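Local coordinates for heme-binding protein HutZ (Vibrio cholerae, PDB 3TGV) that binds heme with high efficiency and very probably degrades it to biliverdin beta and delta with release of iron, at residues A[14-24]-A[58-69]; A[34-45]-A[101-109]. The protein carries 1 engineered substitution. One frame throughout, in Å; residues are numbered along the deposited sequence.

Contact 1 of 2, residues A[14-24]-A[58-69]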
loop_
_atom_site.group_PDB
_atom_site.type_symbol
_atom_site.label_atom_id
_atom_site.label_comp_id
_atom_site.label_asym_id
_atom_site.label_seq_id
_atom_site.Cartn_x
_atom_site.Cartn_y
_atom_site.Cartn_z
ATOM N N ARG A 14 5.627 -12.846 -5.097
ATOM C CA ARG A 14 4.631 -11.817 -4.826
ATOM C C ARG A 14 3.732 -11.635 -6.042
ATOM O O ARG A 14 4.209 -11.554 -7.168
ATOM C CB ARG A 14 5.306 -10.505 -4.436
ATOM C CG ARG A 14 6.171 -10.603 -3.184
ATOM C CD ARG A 14 5.354 -10.407 -1.917
ATOM N NE ARG A 14 4.712 -11.635 -1.472
ATOM C CZ ARG A 14 3.648 -11.684 -0.679
ATOM N NH1 ARG A 14 3.069 -10.565 -0.251
ATOM N NH2 ARG A 14 3.143 -12.860 -0.332
ATOM N N LYS A 15 2.423 -11.584 -5.812
ATOM C CA LYS A 15 1.469 -11.520 -6.903
ATOM C C LYS A 15 0.796 -10.152 -7.014
ATOM O O LYS A 15 0.101 -9.877 -7.990
ATOM C CB LYS A 15 0.410 -12.614 -6.727
ATOM C CG LYS A 15 1.020 -14.010 -6.571
ATOM C CD LYS A 15 0.908 -14.816 -7.857
ATOM C CE LYS A 15 2.001 -15.868 -7.961
ATOM N NZ LYS A 15 2.034 -16.777 -6.784
ATOM N N THR A 16 1.000 -9.299 -6.018
ATOM C CA THR A 16 0.304 -8.017 -5.965
ATOM C C THR A 16 1.247 -6.827 -5.763
ATOM O O THR A 16 2.281 -6.928 -5.090
ATOM C CB THR A 16 -0.750 -8.003 -4.830
ATOM O OG1 THR A 16 -1.621 -9.140 -4.962
ATOM C CG2 THR A 16 -1.587 -6.754 -4.912
ATOM N N LEU A 17 0.872 -5.705 -6.365
ATOM C CA LEU A 17 1.512 -4.424 -6.121
ATOM C C LEU A 17 0.610 -3.560 -5.257
ATOM O O LEU A 17 -0.623 -3.538 -5.440
ATOM C CB LEU A 17 1.750 -3.690 -7.446
ATOM C CG LEU A 17 2.567 -4.389 -8.531
ATOM C CD1 LEU A 17 2.719 -3.491 -9.775
ATOM C CD2 LEU A 17 3.928 -4.798 -7.960
ATOM N N GLN A 18 1.213 -2.841 -4.323
ATOM C CA GLN A 18 0.507 -1.753 -3.667
ATOM C C GLN A 18 0.851 -0.466 -4.400
ATOM O O GLN A 18 2.024 -0.217 -4.730
ATOM C CB GLN A 18 0.876 -1.644 -2.186
ATOM C CG GLN A 18 1.184 -2.973 -1.507
ATOM C CD GLN A 18 0.069 -3.978 -1.608
ATOM O OE1 GLN A 18 0.274 -5.126 -2.018
ATOM N NE2 GLN A 18 -1.126 -3.564 -1.214
ATOM N N LEU A 19 -0.165 0.361 -4.631
ATOM C CA LEU A 19 -0.023 1.548 -5.467
ATOM C C LEU A 19 -0.447 2.826 -4.756
ATOM O O LEU A 19 -1.471 2.859 -4.076
ATOM C CB LEU A 19 -0.859 1.399 -6.739
ATOM C CG LEU A 19 -0.791 0.055 -7.452
ATOM C CD1 LEU A 19 -1.890 -0.064 -8.511
ATOM C CD2 LEU A 19 0.600 -0.155 -8.054
ATOM N N ALA A 20 0.351 3.877 -4.923
ATOM C CA ALA A 20 -0.066 5.218 -4.554
ATOM C C ALA A 20 -0.256 6.035 -5.829
ATOM O O ALA A 20 0.694 6.253 -6.580
ATOM C CB ALA A 20 0.952 5.874 -3.633
ATOM N N THR A 21 -1.488 6.482 -6.074
ATOM C CA THR A 21 -1.786 7.268 -7.259
ATOM C C THR A 21 -2.280 8.646 -6.833
ATOM O O THR A 21 -2.476 8.902 -5.643
ATOM C CB THR A 21 -2.844 6.578 -8.145
ATOM O OG1 THR A 21 -4.039 6.376 -7.383
ATOM C CG2 THR A 21 -2.334 5.224 -8.618
ATOM N N VAL A 22 -2.474 9.536 -7.800
ATOM C CA VAL A 22 -2.934 10.889 -7.496
ATOM C C VAL A 22 -3.929 11.354 -8.543
ATOM O O VAL A 22 -3.791 11.024 -9.724
ATOM C CB VAL A 22 -1.771 11.895 -7.438
ATOM C CG1 VAL A 22 -1.084 11.848 -6.084
ATOM C CG2 VAL A 22 -0.780 11.618 -8.566
ATOM N N ASP A 23 -4.927 12.123 -8.120
ATOM C CA ASP A 23 -5.850 12.702 -9.084
ATOM C C ASP A 23 -5.268 14.003 -9.649
ATOM O O ASP A 23 -4.160 14.388 -9.302
ATOM C CB ASP A 23 -7.243 12.907 -8.478
ATOM C CG ASP A 23 -7.278 14.001 -7.435
ATOM O OD1 ASP A 23 -8.300 14.099 -6.711
ATOM O OD2 ASP A 23 -6.288 14.764 -7.354
ATOM N N ALA A 24 -6.010 14.673 -10.523
ATOM C CA ALA A 24 -5.482 15.837 -11.238
ATOM C C ALA A 24 -5.017 16.962 -10.313
ATOM O O ALA A 24 -4.148 17.756 -10.677
ATOM C CB ALA A 24 -6.512 16.357 -12.235
ATOM N N VAL A 58 -5.556 10.394 -15.631
ATOM C CA VAL A 58 -5.398 11.838 -15.692
ATOM C C VAL A 58 -4.014 12.302 -15.245
ATOM O O VAL A 58 -3.534 13.348 -15.678
ATOM C CB VAL A 58 -6.473 12.557 -14.848
ATOM C CG1 VAL A 58 -6.536 11.979 -13.451
ATOM C CG2 VAL A 58 -6.186 14.042 -14.788
ATOM N N ASN A 59 -3.374 11.513 -14.387
ATOM C CA ASN A 59 -2.126 11.907 -13.762
ATOM C C ASN A 59 -1.232 10.673 -13.659
ATOM O O ASN A 59 -1.296 9.933 -12.679
ATOM C CB ASN A 59 -2.413 12.492 -12.380
ATOM C CG ASN A 59 -1.194 13.133 -11.758
ATOM O OD1 ASN A 59 -0.065 12.752 -12.064
ATOM N ND2 ASN A 59 -1.413 14.112 -10.879
ATOM N N PRO A 60 -0.404 10.441 -14.686
ATOM C CA PRO A 60 0.206 9.128 -14.930
ATOM C C PRO A 60 1.436 8.826 -14.087
ATOM O O PRO A 60 2.360 8.178 -14.578
ATOM C CB PRO A 60 0.597 9.194 -16.420
ATOM C CG PRO A 60 -0.098 10.426 -16.968
ATOM C CD PRO A 60 -0.147 11.362 -15.799
ATOM N N GLN A 61 1.461 9.279 -12.844
ATOM C CA GLN A 61 2.567 8.931 -11.961
ATOM C C GLN A 61 2.065 8.053 -10.835
ATOM O O GLN A 61 0.962 8.252 -10.327
ATOM C CB GLN A 61 3.254 10.170 -11.417
ATOM C CG GLN A 61 2.356 11.092 -10.669
ATOM C CD GLN A 61 3.006 12.434 -10.446
ATOM O OE1 GLN A 61 4.201 12.517 -10.161
ATOM N NE2 GLN A 61 2.226 13.495 -10.577
ATOM N N VAL A 62 2.874 7.064 -10.476
ATOM C CA VAL A 62 2.523 6.089 -9.458
ATOM C C VAL A 62 3.740 5.803 -8.601
ATOM O O VAL A 62 4.852 5.769 -9.103
ATOM C CB VAL A 62 2.204 4.732 -10.074
ATOM C CG1 VAL A 62 1.123 4.041 -9.274
ATOM C CG2 VAL A 62 1.833 4.887 -11.520
ATOM N N SER A 63 3.515 5.567 -7.318
ATOM C CA SER A 63 4.534 4.983 -6.469
ATOM C C SER A 63 4.120 3.528 -6.227
ATOM O O SER A 63 2.974 3.253 -5.859
ATOM C CB SER A 63 4.687 5.787 -5.172
ATOM O OG SER A 63 5.660 5.229 -4.300
ATOM N N ILE A 64 5.039 2.596 -6.477
ATOM C CA ILE A 64 4.735 1.162 -6.427
ATOM C C ILE A 64 5.489 0.441 -5.305
ATOM O O ILE A 64 6.669 0.713 -5.056
ATOM C CB ILE A 64 5.106 0.488 -7.753
ATOM C CG1 ILE A 64 4.228 1.028 -8.885
ATOM C CG2 ILE A 64 4.986 -1.035 -7.641
ATOM C CD1 ILE A 64 4.760 0.722 -10.261
ATOM N N MET A 65 4.811 -0.470 -4.622
ATOM C CA MET A 65 5.459 -1.267 -3.583
ATOM C C MET A 65 5.043 -2.730 -3.645
ATOM O O MET A 65 3.854 -3.058 -3.766
ATOM C CB MET A 65 5.173 -0.694 -2.191
ATOM C CG MET A 65 5.744 -1.525 -1.058
ATOM S SD MET A 65 5.599 -0.739 0.565
ATOM C CE MET A 65 3.819 -0.638 0.702
ATOM N N MET A 66 6.037 -3.599 -3.573
ATOM C CA MET A 66 5.832 -5.034 -3.487
ATOM C C MET A 66 6.333 -5.422 -2.090
ATOM O O MET A 66 7.485 -5.147 -1.741
ATOM C CB MET A 66 6.649 -5.700 -4.595
ATOM C CG MET A 66 6.421 -7.175 -4.834
ATOM S SD MET A 66 7.577 -7.794 -6.099
ATOM C CE MET A 66 7.280 -6.640 -7.421
ATOM N N ILE A 67 5.469 -6.019 -1.274
ATOM C CA ILE A 67 5.773 -6.202 0.147
ATOM C C ILE A 67 5.351 -7.564 0.719
ATOM O O ILE A 67 4.318 -8.127 0.325
ATOM C CB ILE A 67 5.134 -5.061 0.991
ATOM C CG1 ILE A 67 5.569 -5.169 2.450
ATOM C CG2 ILE A 67 3.588 -5.060 0.841
ATOM C CD1 ILE A 67 5.367 -3.889 3.226
ATOM N N GLU A 68 6.147 -8.104 1.643
ATOM C CA GLU A 68 5.798 -9.388 2.241
ATOM C C GLU A 68 4.605 -9.193 3.170
ATOM O O GLU A 68 4.343 -8.082 3.616
ATOM C CB GLU A 68 6.970 -10.005 3.012
ATOM C CG GLU A 68 7.221 -9.384 4.367
ATOM C CD GLU A 68 8.436 -9.991 5.075
ATOM O OE1 GLU A 68 8.742 -11.183 4.863
ATOM O OE2 GLU A 68 9.073 -9.267 5.847
ATOM N N ASP A 69 3.898 -10.275 3.468
ATOM C CA ASP A 69 2.671 -10.211 4.257
ATOM C C ASP A 69 2.954 -9.855 5.710
ATOM O O ASP A 69 4.024 -10.163 6.219
ATOM C CB ASP A 69 1.951 -11.558 4.201
ATOM C CG ASP A 69 1.285 -11.809 2.861
ATOM O OD1 ASP A 69 0.950 -10.820 2.174
ATOM O OD2 ASP A 69 1.082 -12.991 2.502
HETATM O O HOH W 1 2.942 -6.636 -2.447
HETATM O O HOH W 2 -1.859 8.625 -10.365
#

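Contact 2 of 2, residues A[34-45]-A[101-109]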
loop_
_atom_site.group_PDB
_atom_site.type_symbol
_atom_site.label_atom_id
_atom_site.label_comp_id
_atom_site.label_asym_id
_atom_site.label_seq_id
_atom_site.Cartn_x
_atom_site.Cartn_y
_atom_site.Cartn_z
ATOM N N PRO A 34 -3.241 -7.038 -8.509
ATOM C CA PRO A 34 -2.408 -8.144 -8.992
ATOM C C PRO A 34 -1.640 -7.652 -10.226
ATOM O O PRO A 34 -2.113 -6.739 -10.909
ATOM C CB PRO A 34 -3.438 -9.222 -9.371
ATOM C CG PRO A 34 -4.613 -8.936 -8.475
ATOM C CD PRO A 34 -4.646 -7.432 -8.297
ATOM N N PHE A 35 -0.468 -8.210 -10.496
ATOM C CA PHE A 35 0.353 -7.717 -11.597
ATOM C C PHE A 35 1.071 -8.858 -12.295
ATOM O O PHE A 35 1.169 -9.956 -11.759
ATOM C CB PHE A 35 1.417 -6.738 -11.075
ATOM C CG PHE A 35 2.559 -7.415 -10.350
ATOM C CD1 PHE A 35 2.389 -7.905 -9.060
ATOM C CD2 PHE A 35 3.803 -7.567 -10.961
ATOM C CE1 PHE A 35 3.440 -8.520 -8.387
ATOM C CE2 PHE A 35 4.854 -8.196 -10.306
ATOM C CZ PHE A 35 4.686 -8.664 -9.022
ATOM N N VAL A 36 1.565 -8.580 -13.494
ATOM C CA VAL A 36 2.622 -9.382 -14.097
ATOM C C VAL A 36 3.723 -8.425 -14.511
ATOM O O VAL A 36 3.483 -7.226 -14.668
ATOM C CB VAL A 36 2.133 -10.156 -15.343
ATOM C CG1 VAL A 36 1.011 -11.105 -14.976
ATOM C CG2 VAL A 36 1.690 -9.191 -16.429
ATOM N N GLN A 37 4.936 -8.937 -14.682
ATOM C CA GLN A 37 6.023 -8.090 -15.164
ATOM C C GLN A 37 6.803 -8.777 -16.270
ATOM O O GLN A 37 6.892 -10.006 -16.316
ATOM C CB GLN A 37 6.953 -7.637 -14.036
ATOM C CG GLN A 37 7.823 -8.728 -13.440
ATOM C CD GLN A 37 9.293 -8.622 -13.847
ATOM O OE1 GLN A 37 9.648 -7.939 -14.818
ATOM N NE2 GLN A 37 10.154 -9.307 -13.099
ATOM N N ASN A 38 7.317 -7.966 -17.184
ATOM C CA ASN A 38 8.108 -8.456 -18.297
ATOM C C ASN A 38 9.024 -7.361 -18.807
ATOM O O ASN A 38 9.223 -6.345 -18.131
ATOM C CB ASN A 38 7.227 -9.022 -19.419
ATOM C CG ASN A 38 6.161 -8.041 -19.889
ATOM O OD1 ASN A 38 6.437 -6.866 -20.140
ATOM N ND2 ASN A 38 4.931 -8.526 -20.001
ATOM N N GLN A 39 9.577 -7.568 -19.998
ATOM C CA GLN A 39 10.619 -6.693 -20.520
ATOM C C GLN A 39 10.091 -5.290 -20.783
ATOM O O GLN A 39 10.867 -4.330 -20.878
ATOM C CB GLN A 39 11.186 -7.283 -21.811
ATOM C CG GLN A 39 12.700 -7.206 -21.918
ATOM C CD GLN A 39 13.238 -8.038 -23.073
ATOM O OE1 GLN A 39 12.576 -8.188 -24.109
ATOM N NE2 GLN A 39 14.436 -8.599 -22.894
ATOM N N GLU A 40 8.767 -5.186 -20.885
ATOM C CA GLU A 40 8.089 -3.942 -21.238
ATOM C C GLU A 40 7.651 -3.135 -20.015
ATOM O O GLU A 40 7.268 -1.973 -20.142
ATOM C CB GLU A 40 6.856 -4.252 -22.093
ATOM C CG GLU A 40 7.068 -5.331 -23.138
ATOM C CD GLU A 40 7.789 -4.810 -24.367
ATOM O OE1 GLU A 40 7.117 -4.243 -25.258
ATOM O OE2 GLU A 40 9.028 -4.963 -24.440
ATOM N N GLY A 41 7.683 -3.760 -18.839
ATOM C CA GLY A 41 7.337 -3.087 -17.598
ATOM C C GLY A 41 6.437 -3.921 -16.705
ATOM O O GLY A 41 6.303 -5.131 -16.892
ATOM N N TYR A 42 5.818 -3.273 -15.724
ATOM C CA TYR A 42 4.840 -3.942 -14.876
ATOM C C TYR A 42 3.432 -3.644 -15.389
ATOM O O TYR A 42 3.162 -2.548 -15.872
ATOM C CB TYR A 42 4.983 -3.489 -13.426
ATOM C CG TYR A 42 6.280 -3.907 -12.753
ATOM C CD1 TYR A 42 6.302 -4.948 -11.832
ATOM C CD2 TYR A 42 7.471 -3.264 -13.039
ATOM C CE1 TYR A 42 7.477 -5.333 -11.204
ATOM C CE2 TYR A 42 8.660 -3.648 -12.418
ATOM C CZ TYR A 42 8.653 -4.684 -11.505
ATOM O OH TYR A 42 9.826 -5.067 -10.882
ATOM N N PHE A 43 2.537 -4.616 -15.291
ATOM C CA PHE A 43 1.190 -4.428 -15.812
ATOM C C PHE A 43 0.122 -4.758 -14.787
ATOM O O PHE A 43 0.188 -5.786 -14.114
ATOM C CB PHE A 43 0.977 -5.259 -17.077
ATOM C CG PHE A 43 1.861 -4.848 -18.217
ATOM C CD1 PHE A 43 1.376 -4.033 -19.230
ATOM C CD2 PHE A 43 3.185 -5.273 -18.273
ATOM C CE1 PHE A 43 2.197 -3.651 -20.281
ATOM C CE2 PHE A 43 4.005 -4.897 -19.312
ATOM C CZ PHE A 43 3.517 -4.085 -20.317
ATOM N N VAL A 44 -0.862 -3.874 -14.677
ATOM C CA VAL A 44 -2.031 -4.138 -13.847
ATOM C C VAL A 44 -3.306 -3.982 -14.665
ATOM O O VAL A 44 -3.369 -3.152 -15.570
ATOM C CB VAL A 44 -2.093 -3.192 -12.643
ATOM C CG1 VAL A 44 -0.889 -3.434 -11.725
ATOM C CG2 VAL A 44 -2.152 -1.740 -13.112
ATOM N N LEU A 45 -4.310 -4.788 -14.332
ATOM C CA LEU A 45 -5.598 -4.782 -15.023
ATOM C C LEU A 45 -6.672 -4.364 -14.029
ATOM O O LEU A 45 -7.107 -5.166 -13.207
ATOM C CB LEU A 45 -5.913 -6.174 -15.574
ATOM C CG LEU A 45 -7.216 -6.337 -16.372
ATOM C CD1 LEU A 45 -7.204 -5.435 -17.597
ATOM C CD2 LEU A 45 -7.446 -7.785 -16.772
ATOM N N VAL A 101 0.251 -9.446 -22.639
ATOM C CA VAL A 101 0.117 -9.266 -21.199
ATOM C C VAL A 101 -1.117 -9.996 -20.663
ATOM O O VAL A 101 -1.050 -10.637 -19.614
ATOM C CB VAL A 101 0.080 -7.773 -20.815
ATOM C CG1 VAL A 101 -0.100 -7.609 -19.305
ATOM C CG2 VAL A 101 1.354 -7.084 -21.278
ATOM N N ILE A 102 -2.237 -9.911 -21.381
ATOM C CA ILE A 102 -3.427 -10.645 -20.965
ATOM C C ILE A 102 -3.100 -12.134 -20.864
ATOM O O ILE A 102 -3.431 -12.798 -19.875
ATOM C CB ILE A 102 -4.609 -10.446 -21.933
ATOM C CG1 ILE A 102 -5.070 -8.986 -21.946
ATOM C CG2 ILE A 102 -5.763 -11.341 -21.536
ATOM C CD1 ILE A 102 -5.512 -8.459 -20.598
ATOM N N ALA A 103 -2.448 -12.656 -21.895
ATOM C CA ALA A 103 -1.978 -14.037 -21.880
ATOM C C ALA A 103 -1.165 -14.330 -20.622
ATOM O O ALA A 103 -1.460 -15.272 -19.889
ATOM C CB ALA A 103 -1.136 -14.315 -23.116
ATOM N N GLN A 104 -0.134 -13.519 -20.380
ATOM C CA GLN A 104 0.722 -13.692 -19.211
ATOM C C GLN A 104 -0.101 -13.694 -17.930
ATOM O O GLN A 104 0.083 -14.545 -17.064
ATOM C CB GLN A 104 1.794 -12.595 -19.159
ATOM C CG GLN A 104 2.825 -12.776 -18.054
ATOM C CD GLN A 104 3.953 -11.768 -18.132
ATOM O OE1 GLN A 104 3.945 -10.859 -18.973
ATOM N NE2 GLN A 104 4.946 -11.928 -17.258
ATOM N N MET A 105 -1.023 -12.744 -17.827
ATOM C CA MET A 105 -1.881 -12.623 -16.651
ATOM C C MET A 105 -2.760 -13.842 -16.453
ATOM O O MET A 105 -2.937 -14.306 -15.328
ATOM C CB MET A 105 -2.737 -11.363 -16.741
ATOM C CG MET A 105 -1.947 -10.080 -16.583
ATOM S SD MET A 105 -3.024 -8.642 -16.431
ATOM C CE MET A 105 -4.625 -9.403 -16.580
ATOM N N GLY A 106 -3.324 -14.351 -17.545
ATOM C CA GLY A 106 -4.105 -15.576 -17.486
ATOM C C GLY A 106 -3.256 -16.718 -16.952
ATOM O O GLY A 106 -3.690 -17.476 -16.089
ATOM N N GLU A 107 -2.033 -16.837 -17.455
ATOM C CA GLU A 107 -1.132 -17.882 -16.978
ATOM C C GLU A 107 -0.838 -17.760 -15.477
ATOM O O GLU A 107 -0.765 -18.767 -14.770
ATOM C CB GLU A 107 0.173 -17.885 -17.777
ATOM C CG GLU A 107 1.305 -18.654 -17.106
ATOM C CD GLU A 107 1.760 -19.865 -17.908
ATOM O OE1 GLU A 107 2.991 -20.099 -17.988
ATOM O OE2 GLU A 107 0.887 -20.580 -18.452
ATOM N N ARG A 108 -0.679 -16.534 -14.988
ATOM C CA ARG A 108 -0.353 -16.335 -13.576
ATOM C C ARG A 108 -1.577 -16.417 -12.672
ATOM O O ARG A 108 -1.480 -16.901 -11.547
ATOM C CB ARG A 108 0.349 -14.997 -13.350
ATOM C CG ARG A 108 1.207 -14.974 -12.087
ATOM C CD ARG A 108 1.885 -13.629 -11.860
ATOM N NE ARG A 108 2.939 -13.755 -10.853
ATOM C CZ ARG A 108 3.471 -12.742 -10.173
ATOM N NH1 ARG A 108 3.039 -11.501 -10.373
ATOM N NH2 ARG A 108 4.436 -12.977 -9.281
ATOM N N PHE A 109 -2.718 -15.930 -13.151
ATOM C CA PHE A 109 -3.898 -15.797 -12.297
ATOM C C PHE A 109 -5.085 -16.668 -12.699
ATOM O O PHE A 109 -6.048 -16.789 -11.944
ATOM C CB PHE A 109 -4.334 -14.334 -12.207
ATOM C CG PHE A 109 -3.269 -13.427 -11.681
ATOM C CD1 PHE A 109 -2.877 -13.495 -10.357
ATOM C CD2 PHE A 109 -2.644 -12.522 -12.512
ATOM C CE1 PHE A 109 -1.886 -12.661 -9.865
ATOM C CE2 PHE A 109 -1.660 -11.692 -12.029
ATOM C CZ PHE A 109 -1.280 -11.761 -10.705
#

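Contact 1 of 2, residues A[14-24]-A[58-69]
Q18 and A20 pair antiparallel with M65 and S63 in the curled sheet of this FMN-binding-like split-barrel fold. Four backbone hydrogen bonds join strands 16-22 and 61-67, Q18 N to M65 O among them (2.7 Å). The L19 and I64 side chains lie side by side, pointing the same way, CD2 on CG1. L17 CD2 touches both I64 CG2 and M66 CE at 3.9 Å, meeting them obliquely. M66 folds at its end (chi3 -53°), bringing its methyl to L17 while CG packs on R14 CB. The Q18 and I67 side chains cross at about a right angle, CG against CG2 (4.0 Å). S63 OG accepts from V30 N of the second subunit and hydrogen-bonds D85 OD1. Beyond each end of the paired residues a water fills in: water 1 accepts from I67 N beside T16 O, water 2 from V22 N beside Q61 O. Past V22, N59 ND2 meets D23 O from above the carbonyl plane. At the other end D69 binds E70 N through OD1 and T71 OG1 through OD2, both of the second subunit. R14, bent at chi2 and chi3, sends NH1 to I67 O (2.8 Å) and, from above the carboxylate plane, to D69 OD1 in a salt bridge (3.2 Å).

Contact 2 of 2, residues A[34-45]-A[101-109]
R108 NH1 lies over the centre of the F35 ring while donating to the F35 carbonyl O (2.8 Å), so one residue takes both a cation-pi contact and a hydrogen bond. The guanidinium stands nearly upright on the ring, its plane 87° from that of F35, with CZ 4.7 Å from the ring centroid. An extended R108 chain spans the distance from helix 101-109, and the F35 oxygen also faces the edge of the F109 ring. P34 CB packs over a face of that ring. V36 is the apolar centre: CG1 presses on M105 CG (3.5 Å), CG2 on V101 CG1. V101 CG2 sits over the middle of the F43 ring, 3.6 Å from its centroid. Q104, fully extended (chi1 -174°, chi2 173°), lays its amide beside the hairpin turn; NE2 donates to Q37 O from above the carbonyl plane, and OE1 accepts from N38 ND2 (2.7 Å). N38 OD1 takes E40 N in an Asx turn, which with the ND2 bond fixes the N38 amide flip. The helix thus crosses the hairpin of strands 28-38 and 41-47, with L124 of strand 122-129 touching F43 and V101, helix 112-116 beside L45 and M105, and F77 of the second subunit edge-to-face with F109.

How the contacts relate
Contacts 1 and 2 lie 15 Å apart, centre to centre, and share one sheet: strand 16-22 of contact 1 is the direct neighbour of strand 28-38, which contact 2 joins to helix 96-109. The two meet where the chain leaves helix 3-13. There K15 O lies 3.1 Å from F35 N, probably hydrogen-bonded, and F35 CE1 packs 3.4 Å from R14 O. R108 NH2 donates to Q12 O and, weakly, to R14 O, tying helix 96-109 to the end of helix 3-13 and the first residue of contact 1. Both contacts also reach the second subunit, contact 1 far more extensively, at D69 and S63 among others.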